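Local coordinates for protein endo-beta-1,4-glucanase (cellulase B) (Bacillus halodurans, PDB 4V2X) that probably hydrolyses beta-1,4-linked glucans such as xyloglucan and mixed-linkage beta-1,3-1,4-glucans, joining a family 5 catalytic module to carbohydrate-binding modules, at residues Y286-E291 with H563-E568; E336-F341 with F377-A382; G431-L436 with A445-A450; E96-E101 with Q362-H367. All blocks are in the same frame, centred on the assembly; numbering follows the deposited sequence.

Contact 1 (Y286-E291 with H563-E568); sequences YTRFEE and HFWSGE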
# COMPACT_ATOMS: atom_id res chain seq x y z
N TYR A 286 -16.77 3.29 -34.05
CA TYR A 286 -15.71 2.29 -34.05
C TYR A 286 -16.25 0.95 -34.53
O TYR A 286 -16.36 -0.01 -33.76
CB TYR A 286 -15.04 2.18 -32.68
CG TYR A 286 -14.17 3.38 -32.39
CD1 TYR A 286 -12.84 3.42 -32.82
CD2 TYR A 286 -14.69 4.51 -31.76
CE1 TYR A 286 -12.05 4.53 -32.59
CE2 TYR A 286 -13.90 5.62 -31.53
CZ TYR A 286 -12.58 5.62 -31.95
OH TYR A 286 -11.80 6.72 -31.73
N THR A 287 -16.58 0.91 -35.81
CA THR A 287 -17.10 -0.27 -36.47
C THR A 287 -15.98 -1.15 -37.01
O THR A 287 -16.19 -2.33 -37.27
CB THR A 287 -18.01 0.14 -37.63
OG1 THR A 287 -17.27 0.98 -38.53
CG2 THR A 287 -19.23 0.90 -37.10
N ARG A 288 -14.80 -0.56 -37.20
CA ARG A 288 -13.62 -1.29 -37.66
C ARG A 288 -12.65 -1.53 -36.52
O ARG A 288 -12.57 -0.73 -35.58
CB ARG A 288 -12.89 -0.50 -38.74
CG ARG A 288 -13.70 -0.24 -40.00
CD ARG A 288 -13.48 -1.32 -41.03
NE ARG A 288 -13.97 -0.95 -42.36
CZ ARG A 288 -14.14 -1.82 -43.36
NH1 ARG A 288 -13.86 -3.11 -43.19
NH2 ARG A 288 -14.60 -1.39 -44.53
N PHE A 289 -11.92 -2.63 -36.61
CA PHE A 289 -10.78 -2.91 -35.76
C PHE A 289 -9.61 -2.08 -36.28
O PHE A 289 -9.01 -2.40 -37.31
CB PHE A 289 -10.44 -4.41 -35.81
CG PHE A 289 -9.24 -4.80 -35.00
CD1 PHE A 289 -9.23 -4.60 -33.63
CD2 PHE A 289 -8.13 -5.36 -35.60
CE1 PHE A 289 -8.12 -4.94 -32.87
CE2 PHE A 289 -7.02 -5.72 -34.85
CZ PHE A 289 -7.01 -5.51 -33.48
N GLU A 290 -9.31 -0.99 -35.59
CA GLU A 290 -8.38 0.02 -36.11
C GLU A 290 -7.29 0.37 -35.08
O GLU A 290 -7.08 -0.38 -34.13
CB GLU A 290 -9.17 1.24 -36.64
CG GLU A 290 -10.20 1.86 -35.69
CD GLU A 290 -9.60 2.32 -34.39
OE1 GLU A 290 -9.11 3.46 -34.33
OE2 GLU A 290 -9.61 1.53 -33.42
N GLU A 291 -6.58 1.47 -35.30
CA GLU A 291 -5.39 1.81 -34.52
C GLU A 291 -5.63 1.93 -33.02
O GLU A 291 -4.76 1.56 -32.22
CB GLU A 291 -4.71 3.08 -35.06
CG GLU A 291 -5.57 4.34 -35.09
CD GLU A 291 -6.33 4.55 -36.39
OE1 GLU A 291 -6.61 3.57 -37.11
OE2 GLU A 291 -6.64 5.72 -36.69
N HIS A 563 -25.46 4.16 -41.62
CA HIS A 563 -24.26 3.84 -42.38
C HIS A 563 -24.23 2.35 -42.65
O HIS A 563 -24.28 1.55 -41.72
CB HIS A 563 -23.03 4.23 -41.56
CG HIS A 563 -22.95 5.69 -41.24
ND1 HIS A 563 -22.26 6.59 -42.03
CD2 HIS A 563 -23.48 6.41 -40.23
CE1 HIS A 563 -22.36 7.80 -41.51
NE2 HIS A 563 -23.09 7.72 -40.41
N PHE A 564 -24.16 1.98 -43.92
CA PHE A 564 -24.12 0.57 -44.32
C PHE A 564 -22.73 0.19 -44.82
O PHE A 564 -21.98 1.03 -45.30
CB PHE A 564 -25.18 0.29 -45.39
CG PHE A 564 -26.58 0.55 -44.91
CD1 PHE A 564 -27.12 1.83 -44.97
CD2 PHE A 564 -27.35 -0.47 -44.38
CE1 PHE A 564 -28.40 2.09 -44.52
CE2 PHE A 564 -28.63 -0.23 -43.92
CZ PHE A 564 -29.16 1.05 -44.00
N TRP A 565 -22.41 -1.09 -44.71
CA TRP A 565 -21.07 -1.59 -45.06
C TRP A 565 -20.73 -1.46 -46.55
O TRP A 565 -19.55 -1.49 -46.92
CB TRP A 565 -20.91 -3.03 -44.59
CG TRP A 565 -20.68 -3.09 -43.11
CD1 TRP A 565 -21.54 -3.52 -42.16
CD2 TRP A 565 -19.51 -2.64 -42.42
NE1 TRP A 565 -20.98 -3.39 -40.92
CE2 TRP A 565 -19.74 -2.85 -41.05
CE3 TRP A 565 -18.29 -2.09 -42.83
CZ2 TRP A 565 -18.78 -2.54 -40.08
CZ3 TRP A 565 -17.35 -1.78 -41.87
CH2 TRP A 565 -17.60 -2.00 -40.51
N SER A 566 -21.75 -1.33 -47.39
CA SER A 566 -21.57 -1.08 -48.81
C SER A 566 -21.08 0.33 -49.11
O SER A 566 -20.69 0.61 -50.23
CB SER A 566 -22.90 -1.27 -49.53
OG SER A 566 -23.86 -0.37 -49.01
N GLY A 567 -21.15 1.21 -48.11
CA GLY A 567 -20.85 2.62 -48.30
C GLY A 567 -22.11 3.46 -48.42
O GLY A 567 -22.02 4.69 -48.39
N GLU A 568 -23.27 2.82 -48.57
CA GLU A 568 -24.53 3.53 -48.65
C GLU A 568 -24.83 4.22 -47.33
O GLU A 568 -24.56 3.67 -46.26
CB GLU A 568 -25.68 2.57 -49.00
CG GLU A 568 -25.66 2.05 -50.44
CD GLU A 568 -26.02 3.11 -51.47
OE1 GLU A 568 -26.96 3.88 -51.24
OE2 GLU A 568 -25.37 3.15 -52.53

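Contact 2 (E336-F341 with F377-A382); sequences EKLKFF and FDMMRA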
# COMPACT_ATOMS: atom_id res chain seq x y z
N GLU A 336 -14.09 -7.80 -38.91
CA GLU A 336 -13.41 -7.00 -37.90
C GLU A 336 -13.26 -7.79 -36.60
O GLU A 336 -12.25 -7.69 -35.91
CB GLU A 336 -14.16 -5.68 -37.69
CG GLU A 336 -14.34 -4.89 -38.99
CD GLU A 336 -13.03 -4.56 -39.69
OE1 GLU A 336 -12.10 -4.04 -39.03
OE2 GLU A 336 -12.91 -4.82 -40.91
N LYS A 337 -14.27 -8.59 -36.28
CA LYS A 337 -14.23 -9.49 -35.14
C LYS A 337 -13.08 -10.47 -35.28
O LYS A 337 -12.31 -10.69 -34.34
CB LYS A 337 -15.56 -10.25 -35.05
CG LYS A 337 -15.66 -11.24 -33.91
CD LYS A 337 -16.78 -12.25 -34.13
CE LYS A 337 -18.13 -11.57 -34.28
NZ LYS A 337 -19.19 -12.59 -34.53
N LEU A 338 -12.95 -11.06 -36.46
CA LEU A 338 -11.89 -12.03 -36.71
C LEU A 338 -10.52 -11.40 -36.57
O LEU A 338 -9.63 -11.99 -35.98
CB LEU A 338 -12.04 -12.65 -38.10
CG LEU A 338 -13.29 -13.49 -38.33
CD1 LEU A 338 -13.36 -13.91 -39.79
CD2 LEU A 338 -13.34 -14.70 -37.41
N LYS A 339 -10.36 -10.19 -37.09
CA LYS A 339 -9.07 -9.51 -37.02
C LYS A 339 -8.70 -9.15 -35.58
O LYS A 339 -7.54 -9.25 -35.21
CB LYS A 339 -9.02 -8.28 -37.92
CG LYS A 339 -8.99 -8.66 -39.40
CD LYS A 339 -8.96 -7.46 -40.32
CE LYS A 339 -10.31 -6.78 -40.41
NZ LYS A 339 -10.33 -5.73 -41.45
N PHE A 340 -9.70 -8.76 -34.77
CA PHE A 340 -9.47 -8.53 -33.34
C PHE A 340 -8.88 -9.77 -32.67
O PHE A 340 -7.85 -9.68 -31.98
CB PHE A 340 -10.77 -8.13 -32.62
CG PHE A 340 -10.62 -8.04 -31.11
CD1 PHE A 340 -10.14 -6.88 -30.51
CD2 PHE A 340 -10.95 -9.12 -30.30
CE1 PHE A 340 -9.97 -6.82 -29.14
CE2 PHE A 340 -10.79 -9.05 -28.93
CZ PHE A 340 -10.31 -7.89 -28.35
N PHE A 341 -9.51 -10.93 -32.86
CA PHE A 341 -9.03 -12.14 -32.23
C PHE A 341 -7.65 -12.57 -32.74
O PHE A 341 -6.80 -12.96 -31.96
CB PHE A 341 -10.05 -13.28 -32.33
CG PHE A 341 -11.18 -13.16 -31.35
CD1 PHE A 341 -12.29 -12.38 -31.62
CD2 PHE A 341 -11.13 -13.84 -30.13
CE1 PHE A 341 -13.33 -12.27 -30.71
CE2 PHE A 341 -12.16 -13.73 -29.21
CZ PHE A 341 -13.26 -12.94 -29.50
N PHE A 377 -14.01 -19.80 -34.45
CA PHE A 377 -13.20 -20.83 -33.84
C PHE A 377 -11.97 -21.15 -34.69
O PHE A 377 -10.87 -21.27 -34.15
CB PHE A 377 -13.95 -22.12 -33.57
CG PHE A 377 -13.07 -23.16 -32.96
CD1 PHE A 377 -12.62 -23.01 -31.65
CD2 PHE A 377 -12.61 -24.24 -33.70
CE1 PHE A 377 -11.76 -23.93 -31.08
CE2 PHE A 377 -11.75 -25.17 -33.14
CZ PHE A 377 -11.33 -25.01 -31.83
N ASP A 378 -12.15 -21.28 -36.00
CA ASP A 378 -11.04 -21.58 -36.90
C ASP A 378 -9.95 -20.52 -36.78
O ASP A 378 -8.77 -20.84 -36.82
CB ASP A 378 -11.51 -21.69 -38.35
CG ASP A 378 -12.27 -22.99 -38.64
OD1 ASP A 378 -12.34 -23.88 -37.77
OD2 ASP A 378 -12.80 -23.10 -39.76
N MET A 379 -10.35 -19.27 -36.62
CA MET A 379 -9.39 -18.18 -36.48
C MET A 379 -8.66 -18.30 -35.15
O MET A 379 -7.44 -18.15 -35.10
CB MET A 379 -10.07 -16.82 -36.60
CG MET A 379 -9.11 -15.64 -36.48
SD MET A 379 -7.76 -15.66 -37.69
CE MET A 379 -8.49 -14.69 -39.01
N MET A 380 -9.39 -18.59 -34.08
CA MET A 380 -8.75 -18.75 -32.78
C MET A 380 -7.78 -19.92 -32.79
O MET A 380 -6.64 -19.79 -32.34
CB MET A 380 -9.79 -18.93 -31.67
CG MET A 380 -10.54 -17.65 -31.38
SD MET A 380 -11.51 -17.74 -29.85
CE MET A 380 -12.64 -19.07 -30.22
N ARG A 381 -8.23 -21.07 -33.32
CA ARG A 381 -7.40 -22.27 -33.39
C ARG A 381 -6.14 -22.03 -34.21
O ARG A 381 -5.06 -22.49 -33.83
CB ARG A 381 -8.20 -23.45 -33.96
CG ARG A 381 -7.36 -24.71 -34.15
CD ARG A 381 -8.15 -25.85 -34.77
NE ARG A 381 -7.25 -26.93 -35.17
CZ ARG A 381 -7.58 -27.96 -35.96
NH1 ARG A 381 -8.81 -28.07 -36.45
NH2 ARG A 381 -6.66 -28.87 -36.26
N ALA A 382 -6.26 -21.33 -35.34
CA ALA A 382 -5.09 -20.98 -36.14
C ALA A 382 -4.14 -20.09 -35.33
O ALA A 382 -2.93 -20.26 -35.37
CB ALA A 382 -5.50 -20.27 -37.42

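Contact 3 (G431-L436 with A445-A450); sequences GQDYEL and AHVLSA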
# COMPACT_ATOMS: atom_id res chain seq x y z
N GLY A 431 -3.51 -15.31 -62.39
CA GLY A 431 -3.36 -14.47 -63.57
C GLY A 431 -4.67 -14.31 -64.31
O GLY A 431 -5.18 -13.19 -64.44
N GLN A 432 -5.22 -15.42 -64.80
CA GLN A 432 -6.47 -15.42 -65.54
C GLN A 432 -7.63 -14.90 -64.69
O GLN A 432 -8.37 -14.01 -65.12
CB GLN A 432 -6.79 -16.84 -66.03
CG GLN A 432 -8.04 -16.94 -66.89
CD GLN A 432 -8.59 -18.36 -66.95
OE1 GLN A 432 -7.95 -19.26 -67.50
NE2 GLN A 432 -9.78 -18.57 -66.39
N ASP A 433 -7.79 -15.46 -63.49
CA ASP A 433 -8.95 -15.18 -62.64
C ASP A 433 -8.68 -14.20 -61.50
O ASP A 433 -9.62 -13.62 -60.96
CB ASP A 433 -9.48 -16.49 -62.05
CG ASP A 433 -9.97 -17.46 -63.11
OD1 ASP A 433 -10.45 -17.01 -64.18
OD2 ASP A 433 -9.89 -18.68 -62.86
N TYR A 434 -7.42 -14.03 -61.13
CA TYR A 434 -7.03 -13.10 -60.08
C TYR A 434 -5.55 -12.75 -60.16
O TYR A 434 -4.76 -13.45 -60.79
CB TYR A 434 -7.35 -13.69 -58.70
CG TYR A 434 -6.49 -14.86 -58.30
CD1 TYR A 434 -6.84 -16.16 -58.67
CD2 TYR A 434 -5.35 -14.68 -57.53
CE1 TYR A 434 -6.05 -17.24 -58.29
CE2 TYR A 434 -4.56 -15.74 -57.16
CZ TYR A 434 -4.92 -17.02 -57.54
OH TYR A 434 -4.13 -18.08 -57.16
N GLU A 435 -5.19 -11.65 -59.49
CA GLU A 435 -3.80 -11.25 -59.36
C GLU A 435 -3.50 -10.82 -57.95
O GLU A 435 -4.34 -10.21 -57.29
CB GLU A 435 -3.49 -10.07 -60.27
CG GLU A 435 -3.67 -10.35 -61.74
CD GLU A 435 -3.25 -9.15 -62.57
OE1 GLU A 435 -2.24 -8.51 -62.22
OE2 GLU A 435 -3.95 -8.85 -63.57
N LEU A 436 -2.29 -11.11 -57.51
CA LEU A 436 -1.77 -10.53 -56.28
C LEU A 436 -0.57 -9.68 -56.64
O LEU A 436 0.42 -10.18 -57.16
CB LEU A 436 -1.36 -11.62 -55.29
CG LEU A 436 -0.82 -11.11 -53.95
CD1 LEU A 436 -1.89 -10.35 -53.18
CD2 LEU A 436 -0.27 -12.26 -53.13
N ALA A 445 -13.40 -9.47 -62.78
CA ALA A 445 -14.83 -9.29 -63.02
C ALA A 445 -15.59 -10.56 -63.39
O ALA A 445 -16.68 -10.80 -62.86
CB ALA A 445 -15.03 -8.24 -64.11
N HIS A 446 -15.03 -11.37 -64.28
CA HIS A 446 -15.73 -12.57 -64.76
C HIS A 446 -15.98 -13.57 -63.64
O HIS A 446 -16.96 -14.31 -63.68
CB HIS A 446 -15.02 -13.23 -65.95
CG HIS A 446 -13.65 -13.75 -65.63
ND1 HIS A 446 -12.52 -12.97 -65.74
CD2 HIS A 446 -13.23 -14.97 -65.22
CE1 HIS A 446 -11.46 -13.69 -65.41
NE2 HIS A 446 -11.86 -14.91 -65.09
N VAL A 447 -15.10 -13.59 -62.64
CA VAL A 447 -15.28 -14.44 -61.47
C VAL A 447 -16.47 -13.95 -60.64
O VAL A 447 -17.31 -14.73 -60.22
CB VAL A 447 -14.02 -14.48 -60.58
CG1 VAL A 447 -14.28 -15.25 -59.29
CG2 VAL A 447 -12.85 -15.09 -61.34
N LEU A 448 -16.52 -12.64 -60.40
CA LEU A 448 -17.59 -12.04 -59.63
C LEU A 448 -18.92 -12.14 -60.38
O LEU A 448 -19.95 -12.41 -59.77
CB LEU A 448 -17.26 -10.58 -59.30
CG LEU A 448 -16.00 -10.38 -58.45
CD1 LEU A 448 -15.60 -8.91 -58.40
CD2 LEU A 448 -16.18 -10.93 -57.05
N SER A 449 -18.88 -11.95 -61.69
CA SER A 449 -20.07 -12.12 -62.53
C SER A 449 -20.59 -13.56 -62.47
O SER A 449 -21.79 -13.77 -62.38
CB SER A 449 -19.77 -11.71 -63.97
OG SER A 449 -20.90 -11.88 -64.79
N ALA A 450 -19.69 -14.55 -62.50
CA ALA A 450 -20.11 -15.95 -62.36
C ALA A 450 -20.81 -16.22 -61.03
O ALA A 450 -21.79 -16.96 -60.97
CB ALA A 450 -18.93 -16.88 -62.54

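Contact 4 (E96-E101 with Q362-H367); sequences EQIADE and QHFNRH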
# COMPACT_ATOMS: atom_id res chain seq x y z
N GLU A 96 -15.34 -33.32 -22.30
CA GLU A 96 -14.64 -34.13 -23.31
C GLU A 96 -14.48 -33.36 -24.61
O GLU A 96 -13.41 -33.33 -25.20
CB GLU A 96 -15.40 -35.42 -23.60
CG GLU A 96 -15.45 -36.41 -22.44
CD GLU A 96 -16.44 -37.54 -22.67
OE1 GLU A 96 -16.89 -37.74 -23.82
OE2 GLU A 96 -16.77 -38.24 -21.70
N GLN A 97 -15.58 -32.74 -25.06
CA GLN A 97 -15.61 -32.06 -26.35
C GLN A 97 -14.71 -30.83 -26.36
O GLN A 97 -14.00 -30.58 -27.33
CB GLN A 97 -17.05 -31.67 -26.71
CG GLN A 97 -17.98 -32.86 -26.94
CD GLN A 97 -17.96 -33.38 -28.36
OE1 GLN A 97 -17.18 -32.94 -29.18
NE2 GLN A 97 -18.84 -34.35 -28.64
N ILE A 98 -14.73 -30.07 -25.27
CA ILE A 98 -13.86 -28.91 -25.14
C ILE A 98 -12.39 -29.33 -25.17
O ILE A 98 -11.56 -28.69 -25.81
CB ILE A 98 -14.21 -28.08 -23.88
CG1 ILE A 98 -15.50 -27.27 -24.12
CG2 ILE A 98 -13.06 -27.16 -23.46
CD1 ILE A 98 -15.42 -26.27 -25.26
N ALA A 99 -12.07 -30.42 -24.48
CA ALA A 99 -10.72 -30.95 -24.48
C ALA A 99 -10.31 -31.38 -25.89
O ALA A 99 -9.19 -31.12 -26.32
CB ALA A 99 -10.60 -32.11 -23.51
N ASP A 100 -11.24 -32.01 -26.61
CA ASP A 100 -10.98 -32.51 -27.96
C ASP A 100 -10.76 -31.38 -28.97
O ASP A 100 -10.05 -31.57 -29.95
CB ASP A 100 -12.11 -33.42 -28.44
CG ASP A 100 -12.10 -34.78 -27.75
OD1 ASP A 100 -11.07 -35.16 -27.15
OD2 ASP A 100 -13.14 -35.47 -27.82
N GLU A 101 -11.36 -30.22 -28.71
CA GLU A 101 -11.13 -29.04 -29.55
C GLU A 101 -9.73 -28.45 -29.37
O GLU A 101 -9.31 -27.61 -30.16
CB GLU A 101 -12.20 -27.97 -29.30
CG GLU A 101 -13.59 -28.33 -29.79
CD GLU A 101 -13.65 -28.58 -31.29
OE1 GLU A 101 -13.43 -27.63 -32.07
OE2 GLU A 101 -13.93 -29.72 -31.69
N GLN A 362 -22.53 -18.82 -25.58
CA GLN A 362 -22.74 -18.28 -26.93
C GLN A 362 -21.71 -18.68 -27.98
O GLN A 362 -21.90 -18.40 -29.17
CB GLN A 362 -22.82 -16.74 -26.88
CG GLN A 362 -21.48 -16.05 -26.69
CD GLN A 362 -21.61 -14.58 -26.33
OE1 GLN A 362 -20.81 -14.07 -25.55
NE2 GLN A 362 -22.59 -13.91 -26.89
N HIS A 363 -20.60 -19.31 -27.58
CA HIS A 363 -19.61 -19.71 -28.58
C HIS A 363 -19.70 -21.20 -28.89
O HIS A 363 -19.98 -21.57 -30.04
CB HIS A 363 -18.20 -19.31 -28.15
CG HIS A 363 -18.03 -17.83 -27.98
ND1 HIS A 363 -18.44 -16.92 -28.92
CD2 HIS A 363 -17.48 -17.11 -26.97
CE1 HIS A 363 -18.16 -15.70 -28.50
NE2 HIS A 363 -17.57 -15.79 -27.32
N PHE A 364 -19.47 -22.05 -27.89
CA PHE A 364 -19.63 -23.49 -28.06
C PHE A 364 -21.06 -23.87 -27.73
O PHE A 364 -21.54 -23.64 -26.62
CB PHE A 364 -18.66 -24.26 -27.16
CG PHE A 364 -18.42 -25.69 -27.58
CD1 PHE A 364 -17.90 -25.97 -28.84
CD2 PHE A 364 -18.71 -26.74 -26.73
CE1 PHE A 364 -17.67 -27.28 -29.24
CE2 PHE A 364 -18.48 -28.05 -27.12
CZ PHE A 364 -17.96 -28.32 -28.38
N ASN A 365 -21.76 -24.43 -28.71
CA ASN A 365 -23.13 -24.86 -28.51
C ASN A 365 -23.13 -26.05 -27.56
O ASN A 365 -22.65 -27.13 -27.90
CB ASN A 365 -23.76 -25.23 -29.86
CG ASN A 365 -25.22 -25.59 -29.76
OD1 ASN A 365 -25.66 -26.21 -28.78
ND2 ASN A 365 -25.98 -25.22 -30.78
N ARG A 366 -23.71 -25.85 -26.39
CA ARG A 366 -23.66 -26.86 -25.33
C ARG A 366 -24.69 -27.95 -25.48
O ARG A 366 -24.68 -28.92 -24.72
CB ARG A 366 -23.84 -26.18 -23.99
CG ARG A 366 -22.84 -25.08 -23.79
CD ARG A 366 -22.43 -25.03 -22.36
NE ARG A 366 -21.61 -23.87 -22.08
CZ ARG A 366 -21.54 -23.32 -20.87
NH1 ARG A 366 -22.23 -23.85 -19.86
NH2 ARG A 366 -20.79 -22.24 -20.68
N HIS A 367 -25.59 -27.80 -26.45
CA HIS A 367 -26.59 -28.83 -26.72
C HIS A 367 -26.11 -29.79 -27.80
O HIS A 367 -26.35 -30.99 -27.70
CB HIS A 367 -27.90 -28.18 -27.10
CG HIS A 367 -28.44 -27.27 -26.05
ND1 HIS A 367 -28.94 -27.74 -24.85
CD2 HIS A 367 -28.52 -25.92 -25.99
CE1 HIS A 367 -29.33 -26.71 -24.11
NE2 HIS A 367 -29.08 -25.60 -24.78

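Contact 1 (Y286-E291 with H563-E568)
Trp565 reaches Thr287 and Arg288 with the outer edge of its six-membered ring. Atom CH2 of Trp565 lies 3.5 Å from the carbonyl O of Thr287 and 3.6 Å from Thr287 OG1, and Trp565 CZ2 is 3.7 Å from Thr287 CB. The neighbouring ring carbon meets the arginine: Trp565 CZ3 stands over the centre of the Arg288 guanidinium, 3.5 Å from Arg288 NE. The planes are 76° apart, so the indole presents its rim to the flat cation and the pair does not stack face to face. A kink in the arginine chain (chi2 -92°) brings the group there, and Glu336 and Ser393 hold its NH1. In the five-membered ring, Trp565 NE1 hydrogen-bonds a glycerol, probably from the crystallisation liquor. The indole also packs on Tyr397 and Gln333. Trp565 belongs to the type I beta turn Phe564-Gly567, which links strands 556-564 and 569-577 of the carbohydrate-binding module at the C-terminal end and meets a loop of the catalytic module between helices 277-281 and 291-309. Gly567 closes the turn, its N 2.9 Å from Phe564 O; at its backbone angles a side chain would jam against the carbonyl O of Ser566.

Contact 2 (E336-F341 with F377-A382)
Leu338 meets Met379 through both backbone and side chain: the carbonyl O of Leu338 lies 3.7 Å from Met379 CG, and Leu338 CD2 is 4.0 Å from Met379 CB. Met379 starts out with CG opposite its own amide nitrogen (chi1 -179°) and then bends at both following torsions, which curls its methyl back to 4.2 Å between Met379 CE and Leu338 CB. Lys339, one residue on, points away from the second helix; its NZ forms a salt bridge of 2.8 Å with Glu336 OE2, approached from above the carboxylate plane, and also bonds to Ala391 O. The same Glu336 OE2 has a second salt-bridge partner in Arg288 NH1, which ties this helix to the loop 286-291. Phe341 carries the second cross-helix pair. Its ring and the Met380 chain run side by side in the same direction, with Met380 SD 3.9 Å from Phe341 CD2. The sulfur lies 49° off the ring normal, an oblique Met-aromatic contact. All four residues that touch are buried, and Ile345 further backs Met380. Helices 334-350 and 374-385 flank the last barrel strand, 354-357, in sequence, so this apolar seam is the packing of consecutive outer helices in the (beta/alpha)8 barrel of glycoside hydrolase family 5.

Contact 3 (G431-L436 with A445-A450)
Asp433 and His446 make the tight part of this contact, where His446 NE2 donates to Asp433 OD1 over 2.7 Å in an almost straight bond (172° at the hydrogen). The acceptor lies in the plane of the imidazole, while the donor comes to the anti side of the carboxylate oxygen. The same ring edge brings His446 CE1 to 3.1 Å from Gln432 O. Gln432 NE2 grips Asp433 OD1 from the syn side at 2.8 Å, a more bent bond (138°) tilted out of both planes, and Asp433 OD2 takes Thr429 N. Val447 CG2 fits 3.7 Å from Asp433 CB and 3.6 Å from Asp433 O. The solvent side is looser: Gln432 and His446 are exposed, and Gln432 NE2 and His446 NE2 stay 4.4 Å apart. An alanine at Asp433 removes both oxygens; His446 NE2, Gln432 NE2 and Thr429 N would probably be left without their acceptor and the imidazole set free to turn. Strand 434-437 pairs antiparallel with 440-443, which runs on into helix 445-452; Val447 rests on Ala423 of strand 418-423 and Leu448 on Ala407 and Val443, packing the helix against strands of both sheets within the Ig-like X2 module.

Contact 4 (E96-E101 with Q362-H367)
Beside Phe364, whose ring packs on Ile98, the amide oxygen Asn365 OD1 accepts two backbone donors: His367 N at 2.8 Å and Thr368 N. The first approaches in the carbonyl plane at a C=O...donor angle of 158°, and makes an Asx turn that shapes the backbone just beyond the phenylalanine. Phe364 itself has its amide N bonded to Asp359 OD2. Its first torsion (chi1 -160°) swings CG to the far side from that N and extends the ring toward the helix. There Ile98 CD1 sits over one face, 3.6 Å from Phe364 CD2 and 4.0 Å from the ring centroid; the line to the centroid lies 24° off the normal, which makes this a CH-pi contact displaced toward the rim. Helix 92-100 follows the first barrel strand, 68-70, whereas 362-367 follows the last, 354-357, so the contact joins the two ends of the (beta/alpha)8 barrel in sequence, next to where it closes. Gln97 approaches the same ring differently: its CB is at the edge, 3.9 Å from Phe364 CZ. Glu101 comes obliquely, with its CG 4.2 Å from Phe364 CE1, and its OE1 accepts from Trp371 NE1. Trp371 also meets the Phe364 ring edge-to-face. An alanine in place of Phe364 removes the ring; the space beside Ile98 CD1 would probably be left as a gap, with Gln97 CB and Trp371 less well packed. Gln97 OE1 hydrogen-bonds a glycerol, probably a crystallisation additive, which Glu101 OE2 weakly hydrogen-bonds.

Contacts 4, 2 and 1 form a connected series along the outer helices of the barrel, ending at the C-terminal module. The centres of contacts 4 and 2 are 17 Å apart, joined where Phe377 CE2 packs 3.2 Å from Glu101 OE1; those of contacts 2 and 1 are 18 Å apart, linked by Glu336 OE1 2.8 Å from Phe289 N. Helix 374-385 thus touches both helix 334-350 and Glu101, at the end of segment 96-101. In sequence, contact 4 crosses contacts 1 and 2, while contacts 2 and 3 fall between the segments of contact 1. Contact 3 stands apart, about 14 Å from contact 1 at the nearest atoms. Contact 1 brings the C-terminal module back onto the barrel past the X2 module.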